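Local coordinates for putative diflavin flavoprotein A 5 (Nostoc sp. PCC 7120, PDB 4FEK) that probably carries electrons from NADH to oxygen, reducing it to water, and is represented here by its N-terminal metallo-beta-lactamase-like part, at residues 13-18 with 165-170; 7-12 with 21-26. All blocks are in the same frame, centred on the assembly; numbering follows the deposited sequence.

Interaction 1 of 2, residues 13-18 with 165-170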
loop_
_atom_site.group_PDB
_atom_site.type_symbol
_atom_site.label_atom_id
_atom_site.label_comp_id
_atom_site.label_asym_id
_atom_site.label_seq_id
_atom_site.Cartn_x
_atom_site.Cartn_y
_atom_site.Cartn_z
ATOM N N PRO A 13 -13.960 7.724 -5.086
ATOM C CA PRO A 13 -13.088 8.903 -5.054
ATOM C C PRO A 13 -12.716 9.222 -3.607
ATOM O O PRO A 13 -13.580 9.168 -2.736
ATOM C CB PRO A 13 -13.988 10.033 -5.587
ATOM C CG PRO A 13 -15.068 9.349 -6.356
ATOM C CD PRO A 13 -15.276 8.010 -5.687
ATOM N N ILE A 14 -11.455 9.534 -3.343
ATOM C CA ILE A 14 -11.060 9.842 -1.973
ATOM C C ILE A 14 -10.438 11.218 -1.857
ATOM O O ILE A 14 -10.346 11.777 -0.765
ATOM C CB ILE A 14 -10.107 8.775 -1.388
ATOM C CG1 ILE A 14 -8.786 8.753 -2.170
ATOM C CG2 ILE A 14 -10.792 7.432 -1.393
ATOM C CD1 ILE A 14 -7.719 7.754 -1.611
ATOM N N ALA A 15 -10.014 11.763 -2.986
ATOM C CA ALA A 15 -9.378 13.060 -2.992
ATOM C C ALA A 15 -9.334 13.575 -4.416
ATOM O O ALA A 15 -9.734 12.874 -5.333
ATOM C CB ALA A 15 -7.966 12.956 -2.432
ATOM N N THR A 16 -8.830 14.793 -4.594
ATOM C CA THR A 16 -8.683 15.371 -5.925
ATOM C C THR A 16 -7.882 14.441 -6.820
ATOM O O THR A 16 -6.750 14.107 -6.506
ATOM C CB THR A 16 -8.015 16.752 -5.876
ATOM O OG1 THR A 16 -8.781 17.618 -5.027
ATOM C CG2 THR A 16 -7.927 17.354 -7.275
ATOM N N ASN A 17 -8.509 13.991 -7.909
ATOM C CA ASN A 17 -7.877 13.097 -8.876
ATOM C C ASN A 17 -7.456 11.756 -8.285
ATOM O O ASN A 17 -6.646 11.046 -8.876
ATOM C CB ASN A 17 -6.658 13.754 -9.509
ATOM C CG ASN A 17 -7.019 14.972 -10.350
ATOM O OD1 ASN A 17 -7.999 14.958 -11.113
ATOM N ND2 ASN A 17 -6.228 16.021 -10.224
ATOM N N THR A 18 -8.039 11.397 -7.153
ATOM C CA THR A 18 -7.634 10.161 -6.477
ATOM C C THR A 18 -8.808 9.256 -6.152
ATOM O O THR A 18 -9.812 9.694 -5.554
ATOM C CB THR A 18 -6.870 10.484 -5.175
ATOM O OG1 THR A 18 -5.885 11.486 -5.436
ATOM C CG2 THR A 18 -6.179 9.215 -4.585
ATOM N N VAL A 165 1.837 15.499 -2.409
ATOM C CA VAL A 165 1.816 16.827 -1.786
ATOM C C VAL A 165 0.484 17.552 -2.043
ATOM O O VAL A 165 0.017 18.303 -1.193
ATOM C CB VAL A 165 3.015 17.692 -2.220
ATOM C CG1 VAL A 165 4.323 17.002 -1.850
ATOM C CG2 VAL A 165 2.971 17.960 -3.702
ATOM N N GLN A 166 -0.156 17.280 -3.181
ATOM C CA GLN A 166 -1.410 17.959 -3.520
ATOM C C GLN A 166 -2.561 17.598 -2.572
ATOM O O GLN A 166 -3.320 18.452 -2.138
ATOM C CB GLN A 166 -1.820 17.649 -4.965
ATOM C CG GLN A 166 -3.150 18.263 -5.352
ATOM C CD GLN A 166 -3.103 19.776 -5.329
ATOM O OE1 GLN A 166 -2.129 20.383 -5.783
ATOM N NE2 GLN A 166 -4.148 20.397 -4.787
ATOM N N THR A 167 -2.686 16.320 -2.257
ATOM C CA THR A 167 -3.812 15.842 -1.479
ATOM C C THR A 167 -3.422 15.564 -0.015
ATOM O O THR A 167 -4.287 15.308 0.828
ATOM C CB THR A 167 -4.355 14.544 -2.094
ATOM O OG1 THR A 167 -3.354 13.518 -1.983
ATOM C CG2 THR A 167 -4.698 14.741 -3.582
ATOM N N GLN A 168 -2.125 15.604 0.273
ATOM C CA GLN A 168 -1.600 15.271 1.613
ATOM C C GLN A 168 -1.983 13.863 2.067
ATOM O O GLN A 168 -2.204 13.596 3.257
ATOM C CB GLN A 168 -1.979 16.329 2.657
ATOM C CG GLN A 168 -1.593 17.721 2.192
ATOM C CD GLN A 168 -1.713 18.781 3.261
ATOM O OE1 GLN A 168 -2.680 18.820 4.015
ATOM N NE2 GLN A 168 -0.729 19.664 3.316
ATOM N N ILE A 169 -2.048 12.957 1.104
ATOM C CA ILE A 169 -2.308 11.559 1.397
ATOM C C ILE A 169 -0.960 10.836 1.440
ATOM O O ILE A 169 -0.106 11.018 0.579
ATOM C CB ILE A 169 -3.211 10.901 0.330
ATOM C CG1 ILE A 169 -4.650 11.470 0.386
ATOM C CG2 ILE A 169 -3.269 9.405 0.530
ATOM C CD1 ILE A 169 -5.569 10.887 -0.728
ATOM N N LEU A 170 -0.773 10.018 2.467
ATOM C CA LEU A 170 0.407 9.174 2.553
ATOM C C LEU A 170 -0.007 7.734 2.276
ATOM O O LEU A 170 -0.876 7.184 2.973
ATOM C CB LEU A 170 1.020 9.312 3.950
ATOM C CG LEU A 170 2.273 8.480 4.168
ATOM C CD1 LEU A 170 3.367 9.016 3.270
ATOM C CD2 LEU A 170 2.697 8.546 5.654
HETATM O O HOH W 1 -3.346 11.505 -4.026
#
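The one flat group that matters here is the peptide carbonyl of Thr16, and the side chains of Thr18 and Thr167 both come to its oxygen. Above its plane stands Thr18 OG1, which donates to Thr16 O over 3.0 Å from 50° out of the plane; the methyl Thr167 CG2 comes against the same oxygen at 3.6 Å. Thr18 and Thr167 reach toward each other tip to tip, OG1 near the methyl CG2, and a water also joins their hydroxyls: it donates to Thr18 OG1 (2.9 Å) and is hydrogen-bonded to Thr167 OG1. The Thr167 hydroxyl sits between its own backbone N and carbonyl carbon (chi1 65°), where Ile169 N gives it a weak bond.

Beside the hydroxyls lies an apolar cluster. Ile169, its chain extended, brings CD1 to 3.6 Å from Ala15 CB and to 3.9 Å from Ile14 CD1, the two isoleucines crossing obliquely. Ile14 N and, weakly, Ala15 N both bond Thr18 O, a classic beta bulge that shares Ala15 and Thr18 with a type II turn.

The hairpin end thus meets strand 169-173 and the preceding loop through methyl contacts and one water-bridged hydroxyl pair; Thr18 OG1 both donates and accepts.

Interaction 2 of 2, residues 7-12 with 21-26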
loop_
_atom_site.group_PDB
_atom_site.type_symbol
_atom_site.label_atom_id
_atom_site.label_comp_id
_atom_site.label_asym_id
_atom_site.label_seq_id
_atom_site.Cartn_x
_atom_site.Cartn_y
_atom_site.Cartn_z
ATOM N N ARG A 7 -16.171 -12.227 -3.328
ATOM C CA ARG A 7 -15.167 -11.168 -3.380
ATOM C C ARG A 7 -15.605 -10.125 -4.401
ATOM O O ARG A 7 -16.141 -10.465 -5.452
ATOM C CB ARG A 7 -13.811 -11.749 -3.773
ATOM C CG ARG A 7 -13.309 -12.782 -2.788
ATOM C CD ARG A 7 -11.898 -13.265 -3.096
ATOM N NE ARG A 7 -11.464 -14.173 -2.041
ATOM C CZ ARG A 7 -10.379 -14.934 -2.093
ATOM N NH1 ARG A 7 -9.594 -14.908 -3.162
ATOM N NH2 ARG A 7 -10.083 -15.723 -1.068
ATOM N N ASP A 8 -15.401 -8.854 -4.089
ATOM C CA ASP A 8 -15.749 -7.785 -5.040
ATOM C C ASP A 8 -14.724 -6.655 -4.944
ATOM O O ASP A 8 -13.816 -6.698 -4.111
ATOM C CB ASP A 8 -17.172 -7.257 -4.790
ATOM C CG ASP A 8 -17.339 -6.593 -3.417
ATOM O OD1 ASP A 8 -16.358 -6.063 -2.854
ATOM O OD2 ASP A 8 -18.473 -6.582 -2.897
ATOM N N VAL A 9 -14.881 -5.629 -5.768
ATOM C CA VAL A 9 -14.012 -4.470 -5.660
ATOM C C VAL A 9 -14.859 -3.232 -5.435
ATOM O O VAL A 9 -15.825 -2.981 -6.146
ATOM C CB VAL A 9 -13.112 -4.302 -6.920
ATOM C CG1 VAL A 9 -12.248 -3.051 -6.793
ATOM C CG2 VAL A 9 -12.252 -5.530 -7.100
ATOM N N GLN A 10 -14.498 -2.462 -4.423
ATOM C CA GLN A 10 -15.221 -1.260 -4.074
ATOM C C GLN A 10 -14.394 -0.064 -4.567
ATOM O O GLN A 10 -13.231 0.101 -4.177
ATOM C CB GLN A 10 -15.410 -1.285 -2.549
ATOM C CG GLN A 10 -16.215 -0.199 -1.915
ATOM C CD GLN A 10 -16.304 -0.418 -0.410
ATOM O OE1 GLN A 10 -15.321 -0.809 0.229
ATOM N NE2 GLN A 10 -17.473 -0.190 0.158
ATOM N N VAL A 11 -14.975 0.755 -5.450
ATOM C CA VAL A 11 -14.256 1.905 -6.001
ATOM C C VAL A 11 -14.889 3.221 -5.532
ATOM O O VAL A 11 -16.102 3.370 -5.589
ATOM C CB VAL A 11 -14.253 1.859 -7.535
ATOM C CG1 VAL A 11 -13.368 2.969 -8.102
ATOM C CG2 VAL A 11 -13.780 0.489 -8.018
ATOM N N LEU A 12 -14.069 4.168 -5.081
ATOM C CA LEU A 12 -14.559 5.418 -4.503
ATOM C C LEU A 12 -13.516 6.513 -4.709
ATOM O O LEU A 12 -12.317 6.272 -4.553
ATOM C CB LEU A 12 -14.788 5.224 -3.000
ATOM C CG LEU A 12 -15.923 5.835 -2.159
ATOM C CD1 LEU A 12 -15.368 6.551 -0.918
ATOM C CD2 LEU A 12 -16.884 6.757 -2.929
ATOM N N LEU A 21 -9.415 1.545 -5.028
ATOM C CA LEU A 21 -10.076 0.298 -5.358
ATOM C C LEU A 21 -9.798 -0.658 -4.207
ATOM O O LEU A 21 -8.649 -1.025 -3.996
ATOM C CB LEU A 21 -9.500 -0.298 -6.656
ATOM C CG LEU A 21 -9.931 0.358 -7.975
ATOM C CD1 LEU A 21 -9.222 1.694 -8.161
ATOM C CD2 LEU A 21 -9.669 -0.575 -9.167
ATOM N N ARG A 22 -10.825 -1.023 -3.441
ATOM C CA ARG A 22 -10.646 -1.978 -2.338
ATOM C C ARG A 22 -11.141 -3.342 -2.783
ATOM O O ARG A 22 -12.342 -3.537 -2.994
ATOM C CB ARG A 22 -11.445 -1.551 -1.104
ATOM C CG ARG A 22 -11.269 -0.102 -0.685
ATOM C CD ARG A 22 -12.266 0.191 0.446
ATOM N NE ARG A 22 -11.774 -0.278 1.716
ATOM C CZ ARG A 22 -12.469 -0.893 2.672
ATOM N NH1 ARG A 22 -13.755 -1.182 2.564
ATOM N NH2 ARG A 22 -11.833 -1.239 3.769
ATOM N N ALA A 23 -10.220 -4.267 -2.979
ATOM C CA ALA A 23 -10.576 -5.634 -3.315
ATOM C C ALA A 23 -10.924 -6.282 -1.999
ATOM O O ALA A 23 -10.097 -6.299 -1.080
ATOM C CB ALA A 23 -9.400 -6.330 -3.933
ATOM N N ARG A 24 -12.134 -6.814 -1.900
ATOM C CA ARG A 24 -12.653 -7.267 -0.614
ATOM C C ARG A 24 -12.826 -8.769 -0.561
ATOM O O ARG A 24 -13.238 -9.398 -1.550
ATOM C CB ARG A 24 -13.988 -6.573 -0.294
ATOM C CG ARG A 24 -13.896 -5.060 -0.265
ATOM C CD ARG A 24 -15.120 -4.450 0.368
ATOM N NE ARG A 24 -16.335 -4.762 -0.380
ATOM C CZ ARG A 24 -17.567 -4.530 0.062
ATOM N NH1 ARG A 24 -17.760 -3.969 1.248
ATOM N NH2 ARG A 24 -18.610 -4.870 -0.686
ATOM N N SER A 25 -12.502 -9.343 0.601
ATOM C CA SER A 25 -12.795 -10.744 0.865
ATOM C C SER A 25 -13.375 -10.943 2.273
ATOM O O SER A 25 -12.793 -10.510 3.270
ATOM C CB SER A 25 -11.561 -11.622 0.677
ATOM O OG SER A 25 -11.895 -13.000 0.873
ATOM N N TRP A 26 -14.530 -11.588 2.353
ATOM C CA TRP A 26 -15.163 -11.795 3.661
ATOM C C TRP A 26 -14.546 -12.945 4.468
ATOM O O TRP A 26 -14.856 -13.126 5.653
ATOM C CB TRP A 26 -16.679 -11.952 3.496
ATOM C CG TRP A 26 -17.276 -10.723 2.859
ATOM C CD1 TRP A 26 -17.441 -10.481 1.520
ATOM C CD2 TRP A 26 -17.737 -9.551 3.536
ATOM N NE1 TRP A 26 -17.986 -9.233 1.327
ATOM C CE2 TRP A 26 -18.182 -8.644 2.549
ATOM C CE3 TRP A 26 -17.817 -9.179 4.881
ATOM C CZ2 TRP A 26 -18.708 -7.393 2.867
ATOM C CZ3 TRP A 26 -18.343 -7.936 5.197
ATOM C CH2 TRP A 26 -18.787 -7.060 4.193
HETATM O O HOH W 2 -19.295 -8.479 -1.588
#
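Asp8 and Arg24 meet with their carboxylate and guanidinium almost coplanar, 13° apart. Arg24, bent at chi3, presents its NE edge side-on: NE bonds Asp8 OD1 at 2.8 Å and NH2 bonds Asp8 OD2 at 2.8 Å, each oxygen using its syn lone pair. Asp8 CG takes the crowded position between its backbone N and carbonyl carbon (chi1 64°). With its edge so held, the guanidinium has Gln10 CD over one face, 3.9 Å above the plane, and Trp26 CZ2 over the opposite face, both displaced toward its rim. Arg24 NH1 turns instead to Asp183 and the Gly182 carbonyl, so two carboxylates would share its charge.

Gln10, extended with CG anti to the backbone N, runs alongside Arg22 and points the same way. Its OE1 receives Arg22 NH1 at 2.8 Å in a nearly straight bond (169°), in the plane of the amide carbonyl, while NE2 bonds the Asp183 carbonyl.

On the other face, the side chains of Val9 and Leu21 cross obliquely, CG1 of Val9 3.9 Å from CB of Leu21; Val11 CG2 lies beside Leu21 CG, and Val9 and Ala23 also touch helix 61-74. Within the sheet, Gln10 N to Arg22 O and Arg22 N to Gln10 O, both 2.8 Å, define an antiparallel hydrogen-bonded pair. This is a beta hairpin at one end of the larger sheet, strand 8-15 being the edge, in the alpha-beta/beta-alpha sandwich of the metallo-beta-lactamase fold.

In the fold
Both interactions use strand 8-15, one of the two edge strands of the seven-stranded sheet, and their centres lie about 19 Å apart. Interaction 2 pairs its first part with strand 18-25; interaction 1 takes its far end, with the turn that leads into strand 18-25, and sets it against the start of strand 169-173 and the loop before it, in the five-stranded sheet. One therefore builds the hairpin within a sheet, the other joins the two sheets of the sandwich. The loop from Gly182 to Phe186 is met by both: Asp183 takes bonds from Gln10 and Arg24, and Phe186 touches Ile14. Each centre is about 14 Å from the chain centre, and neither contact contains a metal or ligand.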